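Local coordinates for protein putative glucosidase lplD, ALPHA-GALACTURONIDASE (Bacillus subtilis, PDB 3FEF) that hydrolyses alpha-1,4-di-galacturonate to galacturonate as a glycoside hydrolase family 4 alpha-galacturonidase that uses NAD+ and manganese, at residues W141-T146 / K164-C169; G235-G240 / C249-V254; V353-I358 / S378-K383; L22-S27 / R317-K322; L187-P192 / A213-I218. All blocks are in the same frame, centred on the assembly; numbering follows the deposited sequence.

Overall arrangement
Contact 1 is the buried one, two neighbouring strands of the parallel Rossmann sheet joined by a run of backbone hydrogen bonds and ending at the metal. The other four join loops and turns to one another or to the flank or end of a helix or strand, nearer the surface. Contact 4 brings helix 18-28 of the NAD-binding part against a loop from the C-terminal part, through a serine hydroxyl and a valine. Contact 2 adds a histidine-to-carbonyl bond to its backbone bond, contact 3 a water bridge and leucine packing. Contact 5, the outermost, is almost wholly apolar. Contacts 3 and 4 lie on opposite sides of the chain's centre, their own centres about 38 Å apart.

Contact 1: residues W141-T146 / K164-C169; sequences WVINYT and KAIGCC. With MG (magnesium ion), chain G.
The Trp141 indole lies across the Lys164 side chain at about a right angle, with Lys164 CB over the six-membered ring, 3.6 Å from its centroid, a CH-pi contact. The lysine chain, bent at chi2 and chi3, carries CE to 3.5 Å from Trp141 NE1, and both Lys164 NZ and Trp141 NE1 bond to Asn371; NZ also reaches Glu139 O. An alanine in place of Trp141 would remove the ring and its N-H to Asn371, and would probably leave the Lys164 chain less firmly placed. Val142 CB meets Ala165 CB on one face of the sheet. On the other, Ile143 CG2 touches Cys168 SG at 3.6 Å, and helix 328-335 packs over Ile143 and Ile166. Tyr145 CE1 comes obliquely to Cys168 CB at 3.5 Å, while the tyrosine ring stacks on Trp18. Four backbone bonds tie the two segments, the straightest from Asn144 N to Ile166 O (2.7 Å, 173°). Asn144 OD1 reaches forward to accept from Thr146 N in an Asx turn. Cys169 SG binds the magnesium ion at 2.6 Å, with His206 and three waters. This is the parallel beta-alpha-beta unit of a Rossmann fold, its strand ends opening onto the family 4 metal site.

Contact 2: residues G235-G240 / C249-V254; sequences GYELEG and CSAHRV
The His252 imidazole is met at its edge by Tyr236 O, which lies in the ring plane and accepts a 2.6 Å hydrogen bond from ND1. The donor sits nearly along the C=O axis of Tyr236. Also near the ring plane, Leu238 CG approaches CE1 at 4.1 Å, the leucine chain crossing the histidine at about a right angle. Over one face, towards the rim, stands Ser250 OG, which accepts from the backbone N of His252 at 2.8 Å and so closes an ST turn. With CG anti to its own carbonyl carbon (chi1 -50°), the imidazole swings over to the 235-240 loop. An alanine in place of His252 would take away the ND1 donor, and would probably loosen the loop's hold on the helix start and the packing beside Leu238.

The backbone makes the second tie: Tyr236 N donates to Ala251 O at 2.7 Å, almost straight at 168° and on a carbonyl lone pair. The two bonds use both the N-H and the C=O of Tyr236. His252 is the N-cap residue of helix 253-262, so the loop 235-240 is pinned to the start of that helix, in the C-terminal part of the family 4 fold.

Gly235 lies close against Ala251 and Arg253. A CB at Gly235 would clash with the methyl of Ala251, and Arg253 CG is already 3.6 Å from Gly235 CA. The arginine runs on to Gly232 and Val287, with a cation-pi contact to Trp288. Tyr236 turns its ring the other way, meeting Tyr231 edge-to-face and lying against Leu178 of helix 171-187.

Contact 3: residues V353-I358 / S378-K383; sequences VLNLPI and SGALPK
Close packing is found on the inner side, beside the one direct bond between the segments: Leu354 N donates to Gly379 O at 3.0 Å along a practically straight line, 178° at the hydrogen. The donor stands well above the plane of the Gly379 carbonyl, 43° out of it. Gly379 has a positive phi of 82°, a conformation that favours glycine. Buried next to this bond, Leu381 CD1 is shared by two residues of the other segment: Leu356 CD2 at 4.1 Å, the two leucine chains crossing at about a right angle, and Val353 CG1 at 4.4 Å. Val362 beneath, in strand 361-369, touches both Val353 and Leu356, and Leu202 of strand 197-202 touches Val353 and Leu381.

The two segments follow the outer strands of the three-stranded antiparallel sheet. Residues 353-358 lead from strand 341-348 to the central strand 361-369; residues 378-383 lead from strand 372-375 to helix 383-405, with Pro382 at its N-cap.

Towards solvent the contact loosens. The exposed Leu354 side chain leans over the Gly379 peptide, its CB 3.6 Å from Gly379 O and 4.2 Å from Ala380 CB. The segments diverge beyond Leu354, and a water spans the gap, donating to Leu354 O at 2.9 Å and accepting from Leu381 N at 2.8 Å. Asn355 and Lys383 come near each other at their tips, yet both turn to the same carboxylate: Asn355 ND2 is hydrogen-bonded to Glu386 and Lys383 NZ forms a salt bridge with it. Lys383 also packs on Leu410 of a second subunit.

Contact 4: residues L22-S27 / R317-K322; sequences LMSDLS and RGVAEK
Ala320 O is the best-held polar atom, gripped by two hydrogen bonds. Ser24 OG donates to it across the contact at 2.8 Å, lying in the plane of the carbonyl, and Lys322 N adds a weak bond from within the loop, the one that closes the inverse gamma turn centred on Glu321. Arg20 O, one turn back in the helix, is a weak alternative acceptor for the Ser24 hydroxyl. That hydroxyl is anti to the serine carbonyl carbon (chi1 -66°), which sends it off the helix towards the loop. Val319 CG2 closes in on Ser24 OG at 3.4 Å, and Lys322 O sits 3.4 Å from Ser24 CB, so the short side chain is boxed in by loop backbone and a methyl.

Val319 is the main apolar piece of the loop. Its CG1 meets Met23 CB at 4.0 Å, the two side chains crossing at about a right angle, while the end of this selenomethionine leads away; its side chain also touches Asn49 and Tyr63. Ser27 OG takes the crowded position between its backbone N and carbonyl carbon (chi1 74°) and donates to Ser24 O at 2.8 Å. That turns the hydroxyl against Glu321 CG, 3.3 Å away. Asp25 starts off away from the loop, but its carboxylate bends back, and OD2 bonds to Ser324 OG. Helix 18-28 follows the first Rossmann strand and belongs to the region inferred by similarity to bind NAD+; here a C-terminal loop closes over it.

Contact 5: residues L187-P192 / A213-I218; sequences LGIEVP and ASYRHI
Leu187, at the end of helix 171-187, reaches out with CD1 to Ile218 CD1 at 4.2 Å, and Ile223 of helix 220-231 lies against both residues. Gly188 then takes the chain out of the helix with a positive phi (82°), where a side chain would jam against the preceding carbonyl. That turn brings Ile189 round to face the same partners. Its CG1 takes the crowded position between backbone N and carbonyl carbon (chi1 71°), and CD1 lands between two groups: the edge of the Tyr215 ring, at CE2 4.1 Å away, and Ile218 CD1 at 4.3 Å.

Tyr215 and Ile218 are the two ends of a type II' beta turn that closes the hairpin between strands 207-215 and 218-219. Paired backbone bonds join them, Tyr215 N to Ile218 O at 3.1 Å and Ile218 N to Tyr215 O at 2.9 Å, and both side chains point to the loop 187-192.

Glu190 turns its carboxylate away, though its carbonyl O lies 3.5 Å from Tyr215 OH. Val191 comes tip to tip with the tyrosine, setting CG2 over the middle of the ring, 3.9 Å from the centroid and 9° off the normal, a CH-pi contact. Arg216 CG covers the opposite face, so the aromatic ring is sandwiched between two aliphatic groups. Pro192 finishes the segment with CD 3.7 Å from Tyr215 OH. At the turn itself, His217 O bonds to Arg370 of a third subunit.

Contact 1: residues W141-T146 / K164-C169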
# COMPACT_ATOMS: atom_id res chain seq x y z
N TRP A 141 -2.98 -19.27 22.01
CA TRP A 141 -2.19 -18.05 21.97
C TRP A 141 -0.77 -18.34 22.42
O TRP A 141 -0.56 -19.08 23.38
CB TRP A 141 -2.83 -16.93 22.81
CG TRP A 141 -3.90 -16.29 22.05
CD1 TRP A 141 -5.26 -16.61 22.06
CD2 TRP A 141 -3.74 -15.24 21.10
NE1 TRP A 141 -5.92 -15.80 21.17
CE2 TRP A 141 -5.02 -14.95 20.57
CE3 TRP A 141 -2.64 -14.49 20.65
CZ2 TRP A 141 -5.23 -13.95 19.62
CZ3 TRP A 141 -2.84 -13.52 19.70
CH2 TRP A 141 -4.13 -13.25 19.19
N VAL A 142 0.20 -17.78 21.71
CA VAL A 142 1.62 -18.02 21.95
C VAL A 142 2.25 -16.74 22.48
O VAL A 142 2.14 -15.69 21.85
CB VAL A 142 2.33 -18.40 20.62
CG1 VAL A 142 3.78 -18.77 20.86
CG2 VAL A 142 1.60 -19.56 19.94
N ILE A 143 2.88 -16.78 23.64
CA ILE A 143 3.61 -15.62 24.12
C ILE A 143 5.09 -15.90 24.12
O ILE A 143 5.57 -16.71 24.87
CB ILE A 143 3.16 -15.20 25.55
CG1 ILE A 143 1.64 -15.11 25.63
CG2 ILE A 143 3.85 -13.88 25.95
CD1 ILE A 143 1.14 -14.77 27.05
N ASN A 144 5.83 -15.21 23.26
CA ASN A 144 7.28 -15.39 23.20
C ASN A 144 8.04 -14.37 24.06
O ASN A 144 7.80 -13.17 23.99
CB ASN A 144 7.76 -15.32 21.74
CG ASN A 144 9.26 -15.49 21.62
OD1 ASN A 144 9.86 -16.34 22.27
ND2 ASN A 144 9.88 -14.67 20.78
N TYR A 145 8.98 -14.87 24.84
CA TYR A 145 9.82 -14.07 25.69
C TYR A 145 11.28 -14.14 25.25
O TYR A 145 12.12 -13.42 25.79
CB TYR A 145 9.76 -14.60 27.13
CG TYR A 145 8.51 -14.25 27.86
CD1 TYR A 145 8.25 -12.93 28.25
CD2 TYR A 145 7.58 -15.22 28.19
CE1 TYR A 145 7.11 -12.60 28.93
CE2 TYR A 145 6.43 -14.90 28.88
CZ TYR A 145 6.19 -13.58 29.24
OH TYR A 145 5.06 -13.26 29.93
N THR A 146 11.56 -15.00 24.28
CA THR A 146 12.94 -15.26 23.86
C THR A 146 13.52 -14.14 22.97
O THR A 146 12.81 -13.58 22.14
CB THR A 146 13.04 -16.57 23.06
OG1 THR A 146 12.42 -17.65 23.77
CG2 THR A 146 14.49 -16.90 22.79
N LYS A 164 -1.23 -17.60 16.27
CA LYS A 164 -1.63 -16.49 17.13
C LYS A 164 -0.55 -16.21 18.16
O LYS A 164 -0.58 -16.76 19.26
CB LYS A 164 -2.94 -16.83 17.81
CG LYS A 164 -4.08 -16.89 16.84
CD LYS A 164 -5.09 -17.99 17.24
CE LYS A 164 -6.15 -17.46 18.15
NZ LYS A 164 -6.74 -18.60 18.87
N ALA A 165 0.41 -15.36 17.80
CA ALA A 165 1.58 -15.14 18.62
C ALA A 165 1.90 -13.67 18.90
O ALA A 165 1.84 -12.81 18.00
CB ALA A 165 2.82 -15.81 17.98
N ILE A 166 2.30 -13.41 20.14
CA ILE A 166 2.89 -12.13 20.47
C ILE A 166 4.23 -12.33 21.16
O ILE A 166 4.49 -13.39 21.72
CB ILE A 166 2.00 -11.34 21.40
CG1 ILE A 166 1.95 -12.00 22.78
CG2 ILE A 166 0.57 -11.28 20.81
CD1 ILE A 166 0.92 -11.36 23.71
N GLY A 167 5.07 -11.32 21.09
CA GLY A 167 6.29 -11.27 21.87
C GLY A 167 6.12 -10.25 22.99
O GLY A 167 5.55 -9.16 22.77
N CYS A 168 6.62 -10.61 24.18
CA CYS A 168 6.56 -9.75 25.37
C CYS A 168 7.92 -9.38 25.93
O CYS A 168 8.82 -10.21 26.03
CB CYS A 168 5.75 -10.41 26.49
SG CYS A 168 4.01 -10.32 26.17
N CYS A 169 8.03 -8.15 26.38
CA CYS A 169 9.27 -7.59 26.89
C CYS A 169 8.90 -6.62 28.00
O CYS A 169 7.82 -6.03 27.98
CB CYS A 169 10.00 -6.85 25.77
SG CYS A 169 11.52 -6.06 26.33
MG MG G . 13.69 -7.40 26.65
O HOH W 1 11.33 -10.77 26.64
O HOH W 2 14.65 -6.79 28.70
O HOH W 3 12.33 -8.45 28.30
O HOH W 4 13.06 -8.76 24.86

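Contact 2: residues G235-G240 / C249-V254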
# COMPACT_ATOMS: atom_id res chain seq x y z
N GLY A 235 23.35 12.48 34.96
CA GLY A 235 22.53 11.29 34.95
C GLY A 235 21.46 11.43 36.01
O GLY A 235 21.47 12.39 36.79
N TYR A 236 20.53 10.48 36.03
CA TYR A 236 19.53 10.46 37.07
C TYR A 236 19.29 9.04 37.53
O TYR A 236 19.08 8.14 36.71
CB TYR A 236 18.22 11.09 36.58
CG TYR A 236 17.16 11.05 37.65
CD1 TYR A 236 16.93 12.15 38.46
CD2 TYR A 236 16.42 9.89 37.88
CE1 TYR A 236 15.97 12.11 39.45
CE2 TYR A 236 15.47 9.85 38.87
CZ TYR A 236 15.25 10.96 39.65
OH TYR A 236 14.30 10.92 40.64
N GLU A 237 19.30 8.84 38.84
CA GLU A 237 19.18 7.50 39.39
C GLU A 237 17.86 7.29 40.14
O GLU A 237 17.42 8.15 40.91
CB GLU A 237 20.37 7.21 40.32
CG GLU A 237 21.68 6.96 39.59
CD GLU A 237 22.90 7.09 40.49
OE1 GLU A 237 23.04 8.14 41.17
OE2 GLU A 237 23.74 6.17 40.50
N LEU A 238 17.24 6.14 39.92
CA LEU A 238 15.98 5.83 40.58
C LEU A 238 16.15 5.85 42.10
O LEU A 238 17.23 5.56 42.63
CB LEU A 238 15.45 4.46 40.11
CG LEU A 238 15.21 4.33 38.60
CD1 LEU A 238 14.84 2.89 38.20
CD2 LEU A 238 14.16 5.31 38.15
N GLU A 239 15.08 6.23 42.80
CA GLU A 239 15.07 6.26 44.27
C GLU A 239 15.76 5.03 44.87
O GLU A 239 15.44 3.89 44.53
CB GLU A 239 13.63 6.34 44.79
N GLY A 240 16.71 5.28 45.77
CA GLY A 240 17.38 4.21 46.50
C GLY A 240 18.24 3.29 45.64
O GLY A 240 18.44 2.12 45.98
N CYS A 249 21.80 -1.72 35.82
CA CYS A 249 21.43 -0.38 36.25
C CYS A 249 22.08 0.73 35.44
O CYS A 249 23.06 0.51 34.74
CB CYS A 249 21.82 -0.18 37.71
SG CYS A 249 20.91 -1.23 38.84
N SER A 250 21.56 1.94 35.56
CA SER A 250 22.13 3.05 34.82
C SER A 250 21.68 4.35 35.43
O SER A 250 20.89 4.35 36.36
CB SER A 250 21.70 2.99 33.35
OG SER A 250 20.61 3.88 33.10
N ALA A 251 22.19 5.45 34.92
CA ALA A 251 21.68 6.76 35.29
C ALA A 251 20.98 7.43 34.10
O ALA A 251 20.85 8.65 34.07
CB ALA A 251 22.81 7.64 35.83
N HIS A 252 20.58 6.65 33.10
CA HIS A 252 19.77 7.17 32.00
C HIS A 252 20.43 8.26 31.15
O HIS A 252 19.74 8.99 30.43
CB HIS A 252 18.46 7.69 32.55
CG HIS A 252 17.78 6.70 33.44
ND1 HIS A 252 17.92 6.72 34.82
CD2 HIS A 252 17.01 5.63 33.16
CE1 HIS A 252 17.23 5.73 35.34
NE2 HIS A 252 16.66 5.05 34.35
N ARG A 253 21.75 8.38 31.23
CA ARG A 253 22.48 9.31 30.39
C ARG A 253 22.28 9.03 28.90
O ARG A 253 22.22 9.96 28.09
CB ARG A 253 23.98 9.28 30.72
CG ARG A 253 24.29 9.88 32.10
CD ARG A 253 25.66 10.54 32.13
NE ARG A 253 25.73 11.72 31.27
CZ ARG A 253 26.70 11.92 30.39
NH1 ARG A 253 27.69 11.03 30.30
NH2 ARG A 253 26.71 13.00 29.64
N VAL A 254 22.19 7.76 28.54
CA VAL A 254 22.02 7.40 27.14
C VAL A 254 20.62 7.82 26.67
O VAL A 254 20.46 8.37 25.58
CB VAL A 254 22.23 5.89 26.89
CG1 VAL A 254 21.97 5.57 25.39
CG2 VAL A 254 23.66 5.46 27.29

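Contact 3: residues V353-I358 / S378-K383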
# COMPACT_ATOMS: atom_id res chain seq x y z
N VAL A 353 2.61 0.92 13.15
CA VAL A 353 3.74 1.85 13.09
C VAL A 353 3.89 2.30 11.66
O VAL A 353 4.06 1.47 10.76
CB VAL A 353 5.08 1.27 13.57
CG1 VAL A 353 6.18 2.32 13.34
CG2 VAL A 353 5.02 0.87 15.09
N LEU A 354 3.83 3.61 11.45
CA LEU A 354 3.90 4.19 10.10
C LEU A 354 5.27 4.09 9.45
O LEU A 354 6.28 4.24 10.13
CB LEU A 354 3.48 5.68 10.13
CG LEU A 354 2.00 5.98 10.38
CD1 LEU A 354 1.64 7.51 10.29
CD2 LEU A 354 1.16 5.16 9.41
N ASN A 355 5.30 3.90 8.13
CA ASN A 355 6.53 3.95 7.33
C ASN A 355 7.53 2.83 7.65
O ASN A 355 8.71 3.00 7.43
CB ASN A 355 7.25 5.30 7.48
CG ASN A 355 6.32 6.49 7.34
OD1 ASN A 355 5.43 6.52 6.49
ND2 ASN A 355 6.53 7.48 8.19
N LEU A 356 7.06 1.72 8.20
CA LEU A 356 7.95 0.59 8.49
C LEU A 356 7.37 -0.59 7.74
O LEU A 356 6.16 -0.68 7.61
CB LEU A 356 7.99 0.29 10.00
CG LEU A 356 9.23 0.61 10.85
CD1 LEU A 356 9.94 1.89 10.46
CD2 LEU A 356 8.89 0.63 12.34
N PRO A 357 8.22 -1.51 7.25
CA PRO A 357 7.65 -2.54 6.36
C PRO A 357 6.50 -3.30 7.02
O PRO A 357 6.50 -3.54 8.23
CB PRO A 357 8.82 -3.50 6.11
CG PRO A 357 10.06 -2.74 6.49
CD PRO A 357 9.66 -1.67 7.48
N ILE A 358 5.53 -3.71 6.23
CA ILE A 358 4.46 -4.49 6.78
C ILE A 358 4.87 -5.97 7.03
O ILE A 358 5.76 -6.50 6.35
CB ILE A 358 3.18 -4.33 5.94
CG1 ILE A 358 2.78 -5.62 5.26
CG2 ILE A 358 3.33 -3.19 4.96
CD1 ILE A 358 1.32 -5.88 5.47
N SER A 378 -0.28 3.71 16.27
CA SER A 378 0.55 4.53 17.13
C SER A 378 1.33 5.64 16.43
O SER A 378 2.10 6.34 17.07
CB SER A 378 1.50 3.62 17.91
OG SER A 378 0.72 2.75 18.74
N GLY A 379 1.14 5.79 15.12
CA GLY A 379 1.78 6.87 14.37
C GLY A 379 3.22 6.60 13.96
O GLY A 379 3.60 5.46 13.76
N ALA A 380 4.00 7.68 13.81
CA ALA A 380 5.37 7.64 13.30
C ALA A 380 6.43 7.84 14.39
O ALA A 380 6.21 8.53 15.37
CB ALA A 380 5.57 8.73 12.19
N LEU A 381 7.61 7.28 14.16
CA LEU A 381 8.79 7.57 14.97
C LEU A 381 9.37 8.91 14.53
O LEU A 381 9.00 9.42 13.49
CB LEU A 381 9.82 6.46 14.75
CG LEU A 381 9.38 5.07 15.28
CD1 LEU A 381 10.08 3.94 14.51
CD2 LEU A 381 9.66 4.97 16.77
N PRO A 382 10.27 9.50 15.33
CA PRO A 382 11.06 10.60 14.76
C PRO A 382 11.80 10.09 13.52
O PRO A 382 12.18 8.93 13.46
CB PRO A 382 12.09 10.90 15.85
CG PRO A 382 11.43 10.47 17.13
CD PRO A 382 10.52 9.30 16.77
N LYS A 383 12.02 10.98 12.55
CA LYS A 383 12.56 10.58 11.27
C LYS A 383 13.93 9.88 11.39
O LYS A 383 14.16 8.80 10.79
CB LYS A 383 12.62 11.78 10.32
CG LYS A 383 13.25 11.48 8.96
CD LYS A 383 12.43 10.47 8.18
CE LYS A 383 11.02 11.00 7.93
NZ LYS A 383 10.16 9.88 7.43
O HOH W 5 7.99 6.00 11.70

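Contact 4: residues L22-S27 / R317-K322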
# COMPACT_ATOMS: atom_id res chain seq x y z
N LEU A 22 6.46 -16.23 36.03
CA LEU A 22 5.14 -16.74 35.70
C LEU A 22 4.52 -17.47 36.90
O LEU A 22 3.34 -17.30 37.21
CB LEU A 22 5.22 -17.67 34.49
CG LEU A 22 4.00 -18.57 34.28
CD1 LEU A 22 2.84 -17.78 33.70
CD2 LEU A 22 4.35 -19.79 33.40
N MSE A 23 5.30 -18.31 37.57
CA MSE A 23 4.78 -19.07 38.71
C MSE A 23 4.28 -18.17 39.84
O MSE A 23 3.18 -18.35 40.35
CB MSE A 23 5.83 -20.04 39.24
CG MSE A 23 6.13 -21.16 38.28
SE MSE A 23 7.61 -22.30 38.87
CE MSE A 23 8.09 -22.96 37.10
N SER A 24 5.10 -17.20 40.21
CA SER A 24 4.69 -16.21 41.21
C SER A 24 3.38 -15.56 40.85
O SER A 24 2.47 -15.47 41.67
CB SER A 24 5.77 -15.16 41.41
OG SER A 24 6.92 -15.78 41.98
N ASP A 25 3.25 -15.13 39.59
CA ASP A 25 2.03 -14.44 39.18
C ASP A 25 0.84 -15.38 39.17
O ASP A 25 -0.26 -15.02 39.59
CB ASP A 25 2.23 -13.71 37.85
CG ASP A 25 3.07 -12.46 38.02
OD1 ASP A 25 3.08 -11.93 39.15
OD2 ASP A 25 3.74 -12.02 37.06
N LEU A 26 1.06 -16.61 38.73
CA LEU A 26 -0.02 -17.59 38.73
C LEU A 26 -0.47 -17.89 40.14
O LEU A 26 -1.66 -18.09 40.40
CB LEU A 26 0.40 -18.89 38.05
CG LEU A 26 0.53 -18.83 36.53
CD1 LEU A 26 1.03 -20.19 36.02
CD2 LEU A 26 -0.81 -18.48 35.91
N SER A 27 0.47 -17.92 41.07
CA SER A 27 0.13 -18.41 42.39
C SER A 27 -0.80 -17.44 43.11
O SER A 27 -1.55 -17.85 43.99
CB SER A 27 1.39 -18.69 43.21
OG SER A 27 1.98 -17.47 43.64
N ARG A 317 10.07 -25.56 49.62
CA ARG A 317 9.31 -24.32 49.42
C ARG A 317 8.95 -24.10 47.95
O ARG A 317 9.58 -24.68 47.05
CB ARG A 317 10.10 -23.13 49.96
CG ARG A 317 10.27 -23.15 51.46
CD ARG A 317 11.50 -22.39 51.89
NE ARG A 317 11.30 -20.95 51.81
N GLY A 318 7.94 -23.26 47.72
CA GLY A 318 7.54 -22.82 46.38
C GLY A 318 8.10 -21.44 46.10
O GLY A 318 8.93 -20.94 46.86
N VAL A 319 7.68 -20.82 45.00
CA VAL A 319 8.16 -19.48 44.68
C VAL A 319 7.51 -18.47 45.62
O VAL A 319 6.51 -18.76 46.26
CB VAL A 319 7.84 -19.07 43.22
CG1 VAL A 319 8.41 -20.08 42.24
CG2 VAL A 319 6.34 -18.92 43.02
N ALA A 320 8.09 -17.27 45.69
CA ALA A 320 7.45 -16.16 46.38
C ALA A 320 6.06 -15.88 45.81
O ALA A 320 5.90 -15.68 44.60
CB ALA A 320 8.32 -14.91 46.30
N GLU A 321 5.06 -15.86 46.67
CA GLU A 321 3.72 -15.46 46.27
C GLU A 321 3.66 -13.95 46.20
O GLU A 321 2.97 -13.31 46.99
CB GLU A 321 2.67 -16.00 47.24
CG GLU A 321 2.16 -17.40 46.92
CD GLU A 321 1.00 -17.79 47.81
OE1 GLU A 321 1.10 -17.53 49.03
OE2 GLU A 321 -0.00 -18.35 47.31
N LYS A 322 4.38 -13.38 45.24
CA LYS A 322 4.49 -11.93 45.10
C LYS A 322 4.46 -11.53 43.61
O LYS A 322 5.10 -12.17 42.79
CB LYS A 322 5.79 -11.46 45.74
CG LYS A 322 5.83 -9.97 46.03
CD LYS A 322 7.11 -9.60 46.77
CE LYS A 322 7.02 -8.21 47.40
NZ LYS A 322 7.46 -7.12 46.49

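Contact 5: residues L187-P192 / A213-I218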
# COMPACT_ATOMS: atom_id res chain seq x y z
N LEU A 187 7.12 17.39 40.23
CA LEU A 187 5.81 17.96 40.52
C LEU A 187 5.44 17.78 41.97
O LEU A 187 4.54 18.46 42.47
CB LEU A 187 4.74 17.33 39.63
CG LEU A 187 5.06 17.32 38.13
CD1 LEU A 187 3.90 16.73 37.30
CD2 LEU A 187 5.44 18.72 37.64
N GLY A 188 6.11 16.88 42.66
CA GLY A 188 5.84 16.65 44.07
C GLY A 188 4.65 15.75 44.36
O GLY A 188 4.33 15.49 45.52
N ILE A 189 4.00 15.24 43.32
CA ILE A 189 2.84 14.37 43.54
C ILE A 189 3.13 12.89 43.33
O ILE A 189 3.94 12.51 42.48
CB ILE A 189 1.64 14.80 42.69
CG1 ILE A 189 1.88 14.49 41.21
CG2 ILE A 189 1.37 16.28 42.89
CD1 ILE A 189 0.88 15.17 40.30
N GLU A 190 2.47 12.05 44.12
CA GLU A 190 2.60 10.60 44.03
C GLU A 190 2.03 10.05 42.73
O GLU A 190 1.11 10.60 42.15
CB GLU A 190 1.87 9.94 45.19
CG GLU A 190 2.41 10.36 46.53
CD GLU A 190 3.84 9.94 46.71
OE1 GLU A 190 4.09 8.71 46.77
OE2 GLU A 190 4.71 10.82 46.80
N VAL A 191 2.60 8.94 42.27
CA VAL A 191 1.98 8.16 41.22
C VAL A 191 1.85 6.78 41.82
O VAL A 191 2.84 6.21 42.23
CB VAL A 191 2.83 8.10 39.95
CG1 VAL A 191 2.27 7.06 38.99
CG2 VAL A 191 2.89 9.46 39.29
N PRO A 192 0.61 6.27 41.91
CA PRO A 192 0.32 5.00 42.59
C PRO A 192 0.82 3.77 41.82
O PRO A 192 1.23 2.78 42.43
CB PRO A 192 -1.22 4.99 42.69
CG PRO A 192 -1.71 6.27 42.04
CD PRO A 192 -0.58 6.82 41.24
N ALA A 213 2.96 10.93 26.12
CA ALA A 213 2.91 10.38 27.45
C ALA A 213 2.16 11.32 28.39
O ALA A 213 2.25 12.55 28.28
CB ALA A 213 4.32 10.12 27.96
N SER A 214 1.41 10.75 29.30
CA SER A 214 0.66 11.56 30.22
C SER A 214 0.49 10.85 31.54
O SER A 214 0.52 9.59 31.62
CB SER A 214 -0.70 11.89 29.64
OG SER A 214 -1.45 10.72 29.40
N TYR A 215 0.32 11.66 32.58
CA TYR A 215 -0.18 11.17 33.86
C TYR A 215 -1.47 11.96 34.12
O TYR A 215 -1.43 13.18 34.26
CB TYR A 215 0.84 11.38 34.98
CG TYR A 215 0.24 11.06 36.33
CD1 TYR A 215 -0.19 9.78 36.63
CD2 TYR A 215 0.03 12.07 37.28
CE1 TYR A 215 -0.79 9.48 37.84
CE2 TYR A 215 -0.56 11.78 38.50
CZ TYR A 215 -0.96 10.49 38.77
OH TYR A 215 -1.55 10.17 39.97
N ARG A 216 -2.61 11.28 34.09
CA ARG A 216 -3.89 12.00 34.16
C ARG A 216 -3.91 13.09 33.11
O ARG A 216 -3.69 12.84 31.93
CB ARG A 216 -4.06 12.66 35.53
CG ARG A 216 -3.66 11.74 36.66
CD ARG A 216 -4.83 11.03 37.22
NE ARG A 216 -5.15 11.56 38.54
CZ ARG A 216 -5.08 10.86 39.67
NH1 ARG A 216 -4.73 9.57 39.64
NH2 ARG A 216 -5.37 11.44 40.83
N HIS A 217 -4.15 14.32 33.55
CA HIS A 217 -4.29 15.44 32.64
C HIS A 217 -2.95 16.09 32.22
O HIS A 217 -2.94 16.99 31.40
CB HIS A 217 -5.20 16.49 33.27
CG HIS A 217 -4.69 17.03 34.57
ND1 HIS A 217 -4.77 16.32 35.75
CD2 HIS A 217 -4.08 18.20 34.87
CE1 HIS A 217 -4.23 17.04 36.73
NE2 HIS A 217 -3.80 18.18 36.21
N ILE A 218 -1.84 15.61 32.75
CA ILE A 218 -0.57 16.27 32.54
C ILE A 218 0.25 15.66 31.39
O ILE A 218 0.42 14.44 31.32
CB ILE A 218 0.27 16.24 33.84
CG1 ILE A 218 -0.42 17.04 34.95
CG2 ILE A 218 1.67 16.77 33.59
CD1 ILE A 218 -0.23 16.44 36.35